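Local coordinates for aminotransferase TlmJ (Streptoalloteichus hindustanus, PDB 5UID), which probably transfers amino groups in natural-product biosynthesis, using pyridoxal 5'-phosphate as cofactor, like other members of the DegT/DnrJ/EryC1 aminotransferase family, at residues A[86-91]-A[337-342]; A[129-134]-A[139-144]; A[56-61]-A[65-70]; A[69-74]-A[202-207]; A[314-319]-A[354-359]. All coordinates share one frame; numbering follows the deposited sequence.

Contact 1: A[86-91]-A[337-342]; sequences SFVGAA and SAYGHE
Tyr339 makes a small, buried CH-pi and apolar contact with Val88 and Ala91, carrying a loop of the C-terminal part of the chain onto the first turn of helix 88-95. The loop gives a single side chain to the contact, and the helix receives it on two. The methyl carbon CB of Ala91 lies over one face of the Tyr339 ring, 4.0 Å from its centroid and 28° off the ring normal. That displacement brings Ala91 CB over the far half of the ring, 3.7 Å from Tyr339 CE1. Further on, Val88 CG2 stands 3.3 Å from Tyr339 OH, the valine set nearly perpendicular to the tyrosine. With CG turned beside its backbone N (chi1 -53°), Tyr339 sends its ring across to the helix, where OH is hydrogen-bonded to Asn92 OD1, one residue past Ala91. A leucine in place of Tyr339 would probably leave Asn92 OD1 without its phenolic partner and the Ala91 methyl without a ring face to lie on. Val238 of the second subunit packs on Tyr339 and Phe236 of that subunit on Val88, so the dimer interface adjoins the contact. Helix 88-95 is the connection of a beta-alpha-beta crossover between the parallel strands 79-83 and 100-104, part of the alpha/beta domain found in fold-type I aminotransferases.

Contact 2: A[129-134]-A[139-144]; sequences VVVLHY and GDLVAI
His133 and Leu141 meet at a slant, the leucine methyl CD2 lying 3.7 Å from His133 NE2. The same methyl is 3.9 Å from His133 CD2, so it rests against one bond of the ring. NE2 is hydrogen-bonded to Glu157 OE2 on the neighbouring strand, which helps to fix the rotation of the imidazole. Beside this pair, Val131 points its two methyls at different helix residues. Its CG2 meets Ile144 CD1 at 4.2 Å, tip to tip, while its CG1 reaches Leu141 CD1. These are the first strand and the helix of a beta-alpha-beta unit, strand 126-132, helix 141-151 and strand 155-158, whose two parallel strands are adjacent in the central sheet. Leu141 holds its CG opposite the backbone N (chi1 175°), and both its methyls are thereby carried to the strand, CD1 touching both Val131 and the imidazole, CD2 the imidazole alone. Ile144, one turn later, takes the other branch of Val131. On the reverse face of the strand, Val130 packs on Val80 and Leu82 of strand 79-83.

Contact 3: A[56-61]-A[65-70]; sequences VSVSCC and LFLSME
Leu65 begins its contact with Cys61 at the backbone, where Leu65 N donates to Cys61 O at 2.7 Å, the i to i+4 bond of the first turn of helix 61-72. The side chain then bends back along the same carbonyl. Leu65 CB lies 3.6 Å from Cys61 O, and CG comes closer still, to 3.4 Å. This follows from chi1 of -70°, which sets CG beside the backbone N and hence beside the oxygen that N is bonded to. At the tip, CD1 of Leu65 still lies 3.9 Å from Cys61 O and also meets Cys61 SG at 4.2 Å, and it packs on Ala90 of helix 88-95. The carbonyl of Leu65 is used in its turn. Ser68 OG donates to Leu65 O at 2.7 Å, tilted 27° from the carbonyl plane, and Met69 N, a selenomethionine amide, joins it from the same face, so two donors grip one oxygen inside the helix. The strand itself meets the helix in an apolar touch. Val58 CG1 and Leu67 CD1 are 3.9 Å apart, the two side chains lying alongside and pointing opposite ways. Between these touches the chain turns from strand to helix, with Cys60 as N-cap and Cys61 N hydrogen-bonded to the phosphate oxygen OP2 of the modified residue LLP at position 187. A helix whose N-terminal amide donates to the cofactor phosphate, right after a strand of the central sheet, is the phosphate-binding arrangement of fold-type I pyridoxal-phosphate enzymes.

Contact 4: A[69-74]-A[202-207]; sequences MELLGV and PELAER
Leu71 meets two residues one turn apart on helix 202-212, its CB lying 4.0 Å from Leu204 CD1 and its CD2 equally far from Arg207 CB. The arginine is long enough to come back over the leucine. A bend at chi3 (54°) turns its guanidinium across Leu71, so that Leu71 CD2 sits 3.9 Å above one face of that group, displaced toward its rim. Leucine and arginine overlap along their lengths, each extending past the other from its own helix. At the end of the arginine, NH1 makes a weak hydrogen bond to Leu71 O, 3.5 Å long with an angle of 134° at the hydrogen, which holds the guanidinium only loosely over the end of helix 61-72. That end is shaped by a Schellman motif, in which Gly73, at positive phi, and Val74 bond back to Glu70 O and Met69 O respectively, the latter bond weak. Leu71 is in the last turn before this motif. Further out, Phe199 of strand 195-199 touches Leu71, Leu204 and Ala205 alike and so forms a common floor, while Ala208 and Leu211 continue the helical surface against Leu71. Leu71 is buried and Arg207 exposed, so the contact grades from core to solvent. It is a helix-helix packing over one face of the central sheet, the layered alpha/beta arrangement of the aminotransferase large domain.

Contact 5: A[314-319]-A[354-359]; sequences AMARRL and ETLCLP
Leu356 is the main bump that strand 355-358 pushes into helix 309-321, and the hollow that takes it is framed by Met315, Ala316 and Leu319. Its two methyls divide the space between them. CD1 settles against the small side chain of Ala316, at 4.0 Å from CB, where a short residue leaves room for the branch. CD2 turns the other way and lies in the cleft between Met315, a selenomethionine, and Leu319, 4.0 Å from Met315 CG and 4.2 Å from Leu319 CD1. The two walls of the cleft are a turn of helix apart and differ in slant. Met315 stands roughly perpendicular to Leu356, touching with its CG, where the bend at chi2 (69°) begins to turn the selenium end, whereas Leu319 lies alongside the strand leucine, pointing against it. Leu356 can fill both places because its CG is set opposite the backbone N (chi1 -169°), which spreads the fork between the helix residues. The axes of the two short segments approach to 10.0 Å and run nearly the same way, at 24° to each other, a spacing that apolar side chains from both sides fill, with no hydrogen bond between the two segments. Thr326 borders the same pocket, touching Ala316, Leu319 and Leu356. Trp233 of the second subunit packs on Ala316, helix 366-383 lies along Ala314, Arg318 and Leu319, and strand 355-358 pairs antiparallel with strand 303-306 to make the small sheet against which helix 309-321 lies.

In the fold
From the N terminus, contact 3 closes the first and shortest loop, between strand 55-58 and helix 61-72. The end of that helix opens contact 4, which shares Met69 and Glu70 with contact 3. Contact 1 opens next at 86-91, and contact 2, a short loop of its own, is nested inside both contact 1 and contact 4. Contact 4 closes at 202-207 while contact 1 waits until 337-342, so these two cross. Contact 5 opens at 314-319 and closes at 354-359, and it too crosses contact 1. Contacts 2 and 3 tie helices to the central sheet, contact 4 joins two helices over it, contact 5 lies in the C-terminal part, and contact 1 bridges the two parts.

Contact 1: A[86-91]-A[337-342]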
# COMPACT_ATOMS: atom_id res chain seq x y z
N SER A 86 -0.54 -21.17 -5.90
CA SER A 86 -0.71 -20.09 -4.93
C SER A 86 -0.34 -18.77 -5.60
O SER A 86 0.34 -18.74 -6.62
CB SER A 86 0.15 -20.30 -3.67
OG SER A 86 -0.28 -21.43 -2.94
N PHE A 87 -0.82 -17.68 -5.00
CA PHE A 87 -0.47 -16.36 -5.48
C PHE A 87 1.01 -16.08 -5.24
O PHE A 87 1.56 -16.48 -4.21
CB PHE A 87 -1.33 -15.30 -4.80
CG PHE A 87 -1.04 -13.90 -5.24
CD1 PHE A 87 -1.35 -13.49 -6.53
CD2 PHE A 87 -0.46 -12.99 -4.38
CE1 PHE A 87 -1.07 -12.20 -6.95
CE2 PHE A 87 -0.18 -11.70 -4.79
CZ PHE A 87 -0.49 -11.30 -6.07
N VAL A 88 1.64 -15.41 -6.20
CA VAL A 88 3.09 -15.18 -6.13
C VAL A 88 3.47 -14.40 -4.88
O VAL A 88 4.54 -14.62 -4.31
CB VAL A 88 3.58 -14.47 -7.41
CG1 VAL A 88 2.87 -13.13 -7.59
CG2 VAL A 88 5.09 -14.29 -7.39
N GLY A 89 2.59 -13.51 -4.42
CA GLY A 89 2.89 -12.73 -3.23
C GLY A 89 2.97 -13.57 -1.97
O GLY A 89 3.67 -13.20 -1.02
N ALA A 90 2.27 -14.70 -1.93
CA ALA A 90 2.35 -15.59 -0.78
C ALA A 90 3.73 -16.23 -0.68
O ALA A 90 4.30 -16.33 0.41
CB ALA A 90 1.27 -16.66 -0.85
N ALA A 91 4.28 -16.67 -1.81
CA ALA A 91 5.62 -17.26 -1.79
C ALA A 91 6.68 -16.19 -1.55
O ALA A 91 7.68 -16.45 -0.86
CB ALA A 91 5.89 -18.00 -3.10
N SER A 337 12.03 -20.60 -10.98
CA SER A 337 13.36 -20.96 -10.50
C SER A 337 13.83 -20.12 -9.32
O SER A 337 14.81 -20.49 -8.66
CB SER A 337 14.37 -20.84 -11.65
OG SER A 337 14.33 -19.54 -12.22
N ALA A 338 13.16 -19.01 -9.02
CA ALA A 338 13.63 -18.13 -7.95
C ALA A 338 13.50 -18.78 -6.58
O ALA A 338 14.27 -18.46 -5.66
CB ALA A 338 12.88 -16.80 -7.99
N TYR A 339 12.53 -19.69 -6.41
CA TYR A 339 12.26 -20.29 -5.10
C TYR A 339 13.07 -21.54 -4.84
O TYR A 339 12.65 -22.40 -4.05
CB TYR A 339 10.76 -20.59 -4.98
CG TYR A 339 9.88 -19.39 -5.27
CD1 TYR A 339 9.90 -18.27 -4.45
CD2 TYR A 339 9.03 -19.39 -6.37
CE1 TYR A 339 9.09 -17.18 -4.72
CE2 TYR A 339 8.22 -18.31 -6.65
CZ TYR A 339 8.26 -17.20 -5.82
OH TYR A 339 7.45 -16.12 -6.10
N GLY A 340 14.24 -21.68 -5.47
CA GLY A 340 15.11 -22.80 -5.21
C GLY A 340 14.68 -24.07 -5.92
O GLY A 340 13.69 -24.11 -6.66
N HIS A 341 15.44 -25.13 -5.69
CA HIS A 341 15.20 -26.41 -6.35
C HIS A 341 13.95 -27.06 -5.78
O HIS A 341 13.87 -27.35 -4.58
CB HIS A 341 16.41 -27.32 -6.18
N GLU A 342 12.96 -27.28 -6.64
CA GLU A 342 11.75 -28.01 -6.29
C GLU A 342 11.70 -29.32 -7.06
O GLU A 342 12.42 -29.52 -8.05
CB GLU A 342 10.50 -27.17 -6.58
CG GLU A 342 10.51 -25.78 -5.97
CD GLU A 342 10.32 -25.78 -4.47
OE1 GLU A 342 9.81 -26.79 -3.93
OE2 GLU A 342 10.68 -24.77 -3.82

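Contact 2: A[129-134]-A[139-144]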
# COMPACT_ATOMS: atom_id res chain seq x y z
N VAL A 129 1.63 -22.95 7.36
CA VAL A 129 1.01 -23.47 6.15
C VAL A 129 0.10 -22.39 5.59
O VAL A 129 -0.69 -21.79 6.33
CB VAL A 129 0.21 -24.77 6.42
CG1 VAL A 129 -0.55 -25.20 5.17
CG2 VAL A 129 1.14 -25.88 6.89
N VAL A 130 0.23 -22.12 4.30
CA VAL A 130 -0.60 -21.14 3.61
C VAL A 130 -1.42 -21.87 2.56
O VAL A 130 -0.88 -22.66 1.78
CB VAL A 130 0.24 -20.02 2.96
CG1 VAL A 130 -0.67 -19.00 2.28
CG2 VAL A 130 1.11 -19.35 4.00
N VAL A 131 -2.73 -21.62 2.55
CA VAL A 131 -3.63 -22.24 1.59
C VAL A 131 -4.60 -21.17 1.09
O VAL A 131 -4.88 -20.18 1.78
CB VAL A 131 -4.38 -23.44 2.20
CG1 VAL A 131 -5.48 -22.97 3.14
CG2 VAL A 131 -4.94 -24.35 1.12
N LEU A 132 -5.09 -21.36 -0.13
CA LEU A 132 -6.17 -20.55 -0.67
C LEU A 132 -7.38 -21.44 -0.93
O LEU A 132 -7.35 -22.65 -0.69
CB LEU A 132 -5.74 -19.80 -1.94
CG LEU A 132 -5.07 -20.52 -3.11
CD1 LEU A 132 -6.07 -21.27 -3.98
CD2 LEU A 132 -4.28 -19.52 -3.94
N HIS A 133 -8.45 -20.83 -1.42
CA HIS A 133 -9.71 -21.51 -1.70
C HIS A 133 -10.00 -21.32 -3.18
O HIS A 133 -10.71 -20.38 -3.56
CB HIS A 133 -10.84 -20.97 -0.82
CG HIS A 133 -10.42 -20.68 0.59
ND1 HIS A 133 -10.01 -19.43 1.01
CD2 HIS A 133 -10.33 -21.48 1.68
CE1 HIS A 133 -9.70 -19.47 2.29
NE2 HIS A 133 -9.88 -20.70 2.72
N TYR A 134 -9.45 -22.21 -4.01
CA TYR A 134 -9.38 -21.95 -5.45
C TYR A 134 -10.76 -21.67 -6.03
O TYR A 134 -11.68 -22.49 -5.89
CB TYR A 134 -8.73 -23.11 -6.18
CG TYR A 134 -8.48 -22.79 -7.63
CD1 TYR A 134 -7.32 -22.14 -8.03
CD2 TYR A 134 -9.43 -23.09 -8.61
CE1 TYR A 134 -7.10 -21.82 -9.36
CE2 TYR A 134 -9.22 -22.77 -9.93
CZ TYR A 134 -8.05 -22.14 -10.31
OH TYR A 134 -7.84 -21.83 -11.63
N GLY A 139 -12.60 -26.30 -0.60
CA GLY A 139 -11.73 -27.45 -0.76
C GLY A 139 -11.65 -28.28 0.51
O GLY A 139 -12.61 -28.42 1.26
N ASP A 140 -10.47 -28.84 0.75
CA ASP A 140 -10.20 -29.67 1.93
C ASP A 140 -9.81 -28.84 3.14
O ASP A 140 -8.98 -29.26 3.95
CB ASP A 140 -9.12 -30.69 1.60
CG ASP A 140 -9.28 -31.98 2.38
OD1 ASP A 140 -10.38 -32.21 2.92
OD2 ASP A 140 -8.30 -32.76 2.46
N LEU A 141 -10.40 -27.65 3.28
CA LEU A 141 -9.96 -26.69 4.29
C LEU A 141 -10.08 -27.26 5.70
O LEU A 141 -9.20 -27.04 6.54
CB LEU A 141 -10.76 -25.40 4.17
CG LEU A 141 -10.49 -24.33 5.24
CD1 LEU A 141 -9.04 -23.89 5.22
CD2 LEU A 141 -11.42 -23.15 5.05
N VAL A 142 -11.16 -27.99 5.99
CA VAL A 142 -11.39 -28.47 7.35
C VAL A 142 -10.33 -29.49 7.74
O VAL A 142 -9.75 -29.42 8.83
CB VAL A 142 -12.81 -29.05 7.48
CG1 VAL A 142 -12.98 -29.74 8.83
CG2 VAL A 142 -13.85 -27.96 7.31
N ALA A 143 -10.06 -30.46 6.86
CA ALA A 143 -9.04 -31.46 7.17
C ALA A 143 -7.65 -30.83 7.22
O ALA A 143 -6.81 -31.24 8.03
CB ALA A 143 -9.08 -32.59 6.14
N ILE A 144 -7.39 -29.84 6.36
CA ILE A 144 -6.11 -29.15 6.39
C ILE A 144 -5.93 -28.42 7.71
O ILE A 144 -4.87 -28.51 8.35
CB ILE A 144 -5.99 -28.18 5.19
CG1 ILE A 144 -5.85 -28.97 3.89
CG2 ILE A 144 -4.83 -27.22 5.38
CD1 ILE A 144 -5.93 -28.11 2.64

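Contact 3: A[56-61]-A[65-70]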
# COMPACT_ATOMS: atom_id res chain seq x y z
N VAL A 56 -8.15 -6.56 11.27
CA VAL A 56 -7.25 -5.42 11.07
C VAL A 56 -7.22 -5.08 9.58
O VAL A 56 -6.85 -5.93 8.75
CB VAL A 56 -5.83 -5.71 11.58
CG1 VAL A 56 -4.94 -4.49 11.37
CG2 VAL A 56 -5.85 -6.12 13.05
N SER A 57 -7.58 -3.85 9.25
CA SER A 57 -7.52 -3.38 7.87
C SER A 57 -6.07 -3.11 7.47
O SER A 57 -5.28 -2.59 8.26
CB SER A 57 -8.35 -2.10 7.71
OG SER A 57 -8.26 -1.59 6.39
N VAL A 58 -5.72 -3.48 6.24
CA VAL A 58 -4.38 -3.27 5.70
C VAL A 58 -4.49 -2.76 4.27
O VAL A 58 -5.58 -2.68 3.69
CB VAL A 58 -3.51 -4.55 5.75
CG1 VAL A 58 -3.13 -4.88 7.19
CG2 VAL A 58 -4.23 -5.72 5.09
N SER A 59 -3.34 -2.43 3.69
CA SER A 59 -3.32 -1.77 2.38
C SER A 59 -3.71 -2.73 1.26
O SER A 59 -4.34 -2.31 0.29
CB SER A 59 -1.93 -1.18 2.12
OG SER A 59 -0.94 -2.19 2.17
N CYS A 60 -3.33 -4.00 1.37
CA CYS A 60 -3.64 -4.99 0.35
C CYS A 60 -3.39 -6.37 0.93
O CYS A 60 -2.86 -6.52 2.03
CB CYS A 60 -2.82 -4.76 -0.92
SG CYS A 60 -1.04 -4.96 -0.69
N CYS A 61 -3.78 -7.40 0.16
CA CYS A 61 -3.64 -8.77 0.65
C CYS A 61 -2.18 -9.19 0.69
O CYS A 61 -1.75 -9.87 1.64
CB CYS A 61 -4.45 -9.72 -0.23
SG CYS A 61 -4.44 -11.44 0.35
N LEU A 65 -0.17 -10.71 3.72
CA LEU A 65 0.58 -11.96 3.72
C LEU A 65 2.00 -11.75 4.24
O LEU A 65 2.50 -12.56 5.04
CB LEU A 65 0.61 -12.56 2.32
CG LEU A 65 -0.71 -13.13 1.78
CD1 LEU A 65 -0.64 -13.34 0.28
CD2 LEU A 65 -1.07 -14.44 2.48
N PHE A 66 2.66 -10.68 3.80
CA PHE A 66 3.99 -10.36 4.32
C PHE A 66 3.96 -10.13 5.83
O PHE A 66 4.85 -10.59 6.55
CB PHE A 66 4.57 -9.14 3.61
CG PHE A 66 5.35 -9.46 2.37
CD1 PHE A 66 4.70 -9.81 1.19
CD2 PHE A 66 6.74 -9.39 2.37
CE1 PHE A 66 5.42 -10.10 0.05
CE2 PHE A 66 7.46 -9.68 1.23
CZ PHE A 66 6.80 -10.04 0.06
N LEU A 67 2.95 -9.41 6.31
CA LEU A 67 2.85 -9.13 7.74
C LEU A 67 2.68 -10.42 8.54
O LEU A 67 3.29 -10.58 9.61
CB LEU A 67 1.70 -8.18 8.03
CG LEU A 67 1.87 -6.72 7.61
CD1 LEU A 67 0.59 -5.94 7.83
CD2 LEU A 67 3.03 -6.08 8.36
N SER A 68 1.87 -11.35 8.04
CA SER A 68 1.62 -12.58 8.79
C SER A 68 2.89 -13.40 8.94
O SER A 68 3.15 -13.97 10.01
CB SER A 68 0.52 -13.40 8.12
OG SER A 68 0.95 -13.90 6.87
N MSE A 69 3.71 -13.45 7.90
CA MSE A 69 4.99 -14.17 7.97
C MSE A 69 5.94 -13.47 8.93
O MSE A 69 6.77 -14.11 9.57
CB MSE A 69 5.62 -14.29 6.59
CG MSE A 69 4.84 -15.17 5.61
SE MSE A 69 4.56 -16.99 6.27
CE MSE A 69 2.61 -16.96 6.42
N GLU A 70 5.82 -12.14 9.04
CA GLU A 70 6.61 -11.40 10.01
C GLU A 70 6.13 -11.68 11.43
O GLU A 70 6.93 -11.97 12.33
CB GLU A 70 6.56 -9.90 9.71
CG GLU A 70 7.26 -9.50 8.42
CD GLU A 70 7.05 -8.04 8.08
OE1 GLU A 70 6.52 -7.29 8.93
OE2 GLU A 70 7.42 -7.63 6.96

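Contact 4: A[69-74]-A[202-207]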
# COMPACT_ATOMS: atom_id res chain seq x y z
N MSE A 69 3.71 -13.45 7.90
CA MSE A 69 4.99 -14.17 7.97
C MSE A 69 5.94 -13.47 8.93
O MSE A 69 6.77 -14.11 9.57
CB MSE A 69 5.62 -14.29 6.59
CG MSE A 69 4.84 -15.17 5.61
SE MSE A 69 4.56 -16.99 6.27
CE MSE A 69 2.61 -16.96 6.42
N GLU A 70 5.82 -12.14 9.04
CA GLU A 70 6.61 -11.40 10.01
C GLU A 70 6.13 -11.68 11.43
O GLU A 70 6.93 -11.97 12.33
CB GLU A 70 6.56 -9.90 9.71
CG GLU A 70 7.26 -9.50 8.42
CD GLU A 70 7.05 -8.04 8.08
OE1 GLU A 70 6.52 -7.29 8.93
OE2 GLU A 70 7.42 -7.63 6.96
N LEU A 71 4.81 -11.60 11.65
CA LEU A 71 4.27 -11.80 12.99
C LEU A 71 4.52 -13.21 13.49
O LEU A 71 4.76 -13.43 14.68
CB LEU A 71 2.77 -11.48 12.99
CG LEU A 71 2.42 -10.01 12.72
CD1 LEU A 71 0.94 -9.87 12.43
CD2 LEU A 71 2.82 -9.14 13.89
N LEU A 72 4.46 -14.20 12.59
CA LEU A 72 4.70 -15.58 12.98
C LEU A 72 6.18 -15.86 13.24
O LEU A 72 6.50 -16.89 13.84
CB LEU A 72 4.16 -16.54 11.92
CG LEU A 72 2.64 -16.59 11.78
CD1 LEU A 72 2.25 -17.47 10.60
CD2 LEU A 72 2.00 -17.11 13.06
N GLY A 73 7.07 -14.98 12.79
CA GLY A 73 8.48 -15.13 13.09
C GLY A 73 9.23 -16.11 12.23
O GLY A 73 10.22 -16.69 12.68
N VAL A 74 8.79 -16.33 10.99
CA VAL A 74 9.52 -17.21 10.09
C VAL A 74 10.81 -16.53 9.65
O VAL A 74 10.89 -15.29 9.57
CB VAL A 74 8.66 -17.62 8.88
CG1 VAL A 74 7.32 -18.19 9.35
CG2 VAL A 74 8.45 -16.45 7.94
N PRO A 202 -6.47 -12.51 19.61
CA PRO A 202 -6.63 -11.04 19.63
C PRO A 202 -5.34 -10.31 19.95
O PRO A 202 -5.13 -9.20 19.45
CB PRO A 202 -7.69 -10.82 20.72
CG PRO A 202 -7.61 -12.03 21.58
CD PRO A 202 -7.27 -13.16 20.65
N GLU A 203 -4.46 -10.89 20.77
CA GLU A 203 -3.19 -10.23 21.06
C GLU A 203 -2.31 -10.14 19.82
O GLU A 203 -1.57 -9.16 19.66
CB GLU A 203 -2.45 -10.96 22.18
CG GLU A 203 -3.03 -10.72 23.57
CD GLU A 203 -2.21 -11.35 24.67
OE1 GLU A 203 -1.31 -12.16 24.36
OE2 GLU A 203 -2.45 -11.04 25.86
N LEU A 204 -2.39 -11.13 18.93
CA LEU A 204 -1.65 -11.04 17.68
C LEU A 204 -2.22 -9.97 16.76
O LEU A 204 -1.48 -9.34 16.00
CB LEU A 204 -1.64 -12.40 16.98
CG LEU A 204 -0.59 -12.57 15.88
CD1 LEU A 204 0.79 -12.21 16.41
CD2 LEU A 204 -0.62 -13.99 15.33
N ALA A 205 -3.54 -9.74 16.83
CA ALA A 205 -4.14 -8.64 16.08
C ALA A 205 -3.65 -7.30 16.61
O ALA A 205 -3.45 -6.35 15.83
CB ALA A 205 -5.66 -8.72 16.15
N GLU A 206 -3.45 -7.18 17.93
CA GLU A 206 -2.92 -5.94 18.49
C GLU A 206 -1.51 -5.68 17.98
O GLU A 206 -1.15 -4.53 17.71
CB GLU A 206 -2.94 -6.00 20.02
CG GLU A 206 -4.32 -6.21 20.61
CD GLU A 206 -4.30 -6.29 22.13
OE1 GLU A 206 -3.46 -5.60 22.75
OE2 GLU A 206 -5.11 -7.05 22.70
N ARG A 207 -0.69 -6.73 17.85
CA ARG A 207 0.64 -6.57 17.28
C ARG A 207 0.56 -6.13 15.83
O ARG A 207 1.36 -5.30 15.38
CB ARG A 207 1.43 -7.87 17.40
CG ARG A 207 1.78 -8.30 18.81
CD ARG A 207 2.64 -9.55 18.78
NE ARG A 207 3.82 -9.36 17.94
CZ ARG A 207 4.51 -10.35 17.38
NH1 ARG A 207 4.14 -11.61 17.57
NH2 ARG A 207 5.58 -10.08 16.63

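Contact 5: A[314-319]-A[354-359]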
# COMPACT_ATOMS: atom_id res chain seq x y z
N ALA A 314 -4.44 -23.19 -27.81
CA ALA A 314 -5.16 -22.83 -29.03
C ALA A 314 -6.56 -22.34 -28.73
O ALA A 314 -7.10 -21.50 -29.46
CB ALA A 314 -5.21 -24.03 -29.98
N MSE A 315 -7.17 -22.83 -27.65
CA MSE A 315 -8.50 -22.39 -27.24
C MSE A 315 -8.48 -20.94 -26.78
O MSE A 315 -9.35 -20.15 -27.15
CB MSE A 315 -9.03 -23.28 -26.12
CG MSE A 315 -10.47 -22.99 -25.77
SE MSE A 315 -11.66 -23.53 -27.21
CE MSE A 315 -13.17 -22.43 -26.74
N ALA A 316 -7.47 -20.59 -25.97
CA ALA A 316 -7.35 -19.22 -25.49
C ALA A 316 -7.05 -18.25 -26.63
O ALA A 316 -7.56 -17.13 -26.65
CB ALA A 316 -6.27 -19.13 -24.41
N ARG A 317 -6.23 -18.68 -27.59
CA ARG A 317 -5.95 -17.84 -28.76
C ARG A 317 -7.21 -17.63 -29.59
O ARG A 317 -7.46 -16.52 -30.07
CB ARG A 317 -4.84 -18.46 -29.61
CG ARG A 317 -3.44 -18.24 -29.08
CD ARG A 317 -2.59 -19.50 -29.22
NE ARG A 317 -2.67 -20.07 -30.57
CZ ARG A 317 -2.24 -21.29 -30.89
NH1 ARG A 317 -2.35 -21.72 -32.14
NH2 ARG A 317 -1.71 -22.07 -29.96
N ARG A 318 -7.99 -18.69 -29.79
CA ARG A 318 -9.22 -18.57 -30.57
C ARG A 318 -10.23 -17.68 -29.87
O ARG A 318 -10.83 -16.79 -30.49
CB ARG A 318 -9.81 -19.96 -30.83
CG ARG A 318 -11.07 -19.94 -31.68
CD ARG A 318 -11.65 -21.33 -31.83
NE ARG A 318 -12.93 -21.32 -32.53
CZ ARG A 318 -13.07 -21.60 -33.83
NH1 ARG A 318 -12.02 -21.91 -34.56
NH2 ARG A 318 -14.28 -21.56 -34.38
N LEU A 319 -10.44 -17.90 -28.57
CA LEU A 319 -11.39 -17.09 -27.81
C LEU A 319 -10.97 -15.62 -27.81
O LEU A 319 -11.83 -14.73 -27.91
CB LEU A 319 -11.52 -17.61 -26.39
CG LEU A 319 -12.23 -18.96 -26.28
CD1 LEU A 319 -12.30 -19.44 -24.84
CD2 LEU A 319 -13.61 -18.86 -26.88
N GLU A 354 -3.85 -27.88 -18.54
CA GLU A 354 -5.18 -28.30 -18.96
C GLU A 354 -6.30 -27.37 -18.55
O GLU A 354 -7.44 -27.56 -19.01
CB GLU A 354 -5.48 -29.71 -18.42
CG GLU A 354 -4.55 -30.79 -18.93
CD GLU A 354 -4.89 -32.16 -18.40
OE1 GLU A 354 -5.77 -32.26 -17.51
OE2 GLU A 354 -4.29 -33.15 -18.87
N THR A 355 -6.04 -26.37 -17.72
CA THR A 355 -7.09 -25.54 -17.15
C THR A 355 -7.14 -24.19 -17.86
O THR A 355 -6.11 -23.61 -18.21
CB THR A 355 -6.86 -25.33 -15.65
OG1 THR A 355 -6.55 -26.58 -15.03
CG2 THR A 355 -8.11 -24.76 -15.00
N LEU A 356 -8.36 -23.70 -18.08
CA LEU A 356 -8.60 -22.38 -18.63
C LEU A 356 -9.74 -21.74 -17.86
O LEU A 356 -10.77 -22.39 -17.62
CB LEU A 356 -8.93 -22.45 -20.12
CG LEU A 356 -8.95 -21.11 -20.87
CD1 LEU A 356 -7.55 -20.52 -20.93
CD2 LEU A 356 -9.54 -21.26 -22.26
N CYS A 357 -9.57 -20.49 -17.46
CA CYS A 357 -10.56 -19.76 -16.68
C CYS A 357 -11.38 -18.87 -17.60
O CYS A 357 -10.83 -18.06 -18.35
CB CYS A 357 -9.88 -18.93 -15.59
SG CYS A 357 -8.87 -19.90 -14.45
N LEU A 358 -12.71 -19.02 -17.54
CA LEU A 358 -13.65 -18.28 -18.36
C LEU A 358 -14.14 -17.04 -17.63
O LEU A 358 -14.12 -16.99 -16.39
CB LEU A 358 -14.83 -19.17 -18.74
CG LEU A 358 -14.52 -20.51 -19.40
CD1 LEU A 358 -15.81 -21.20 -19.80
CD2 LEU A 358 -13.60 -20.33 -20.61
N PRO A 359 -14.60 -16.02 -18.36
CA PRO A 359 -15.12 -14.81 -17.71
C PRO A 359 -16.21 -15.13 -16.69
O PRO A 359 -17.17 -15.84 -16.98
CB PRO A 359 -15.68 -14.00 -18.89
CG PRO A 359 -14.86 -14.44 -20.05
CD PRO A 359 -14.58 -15.90 -19.83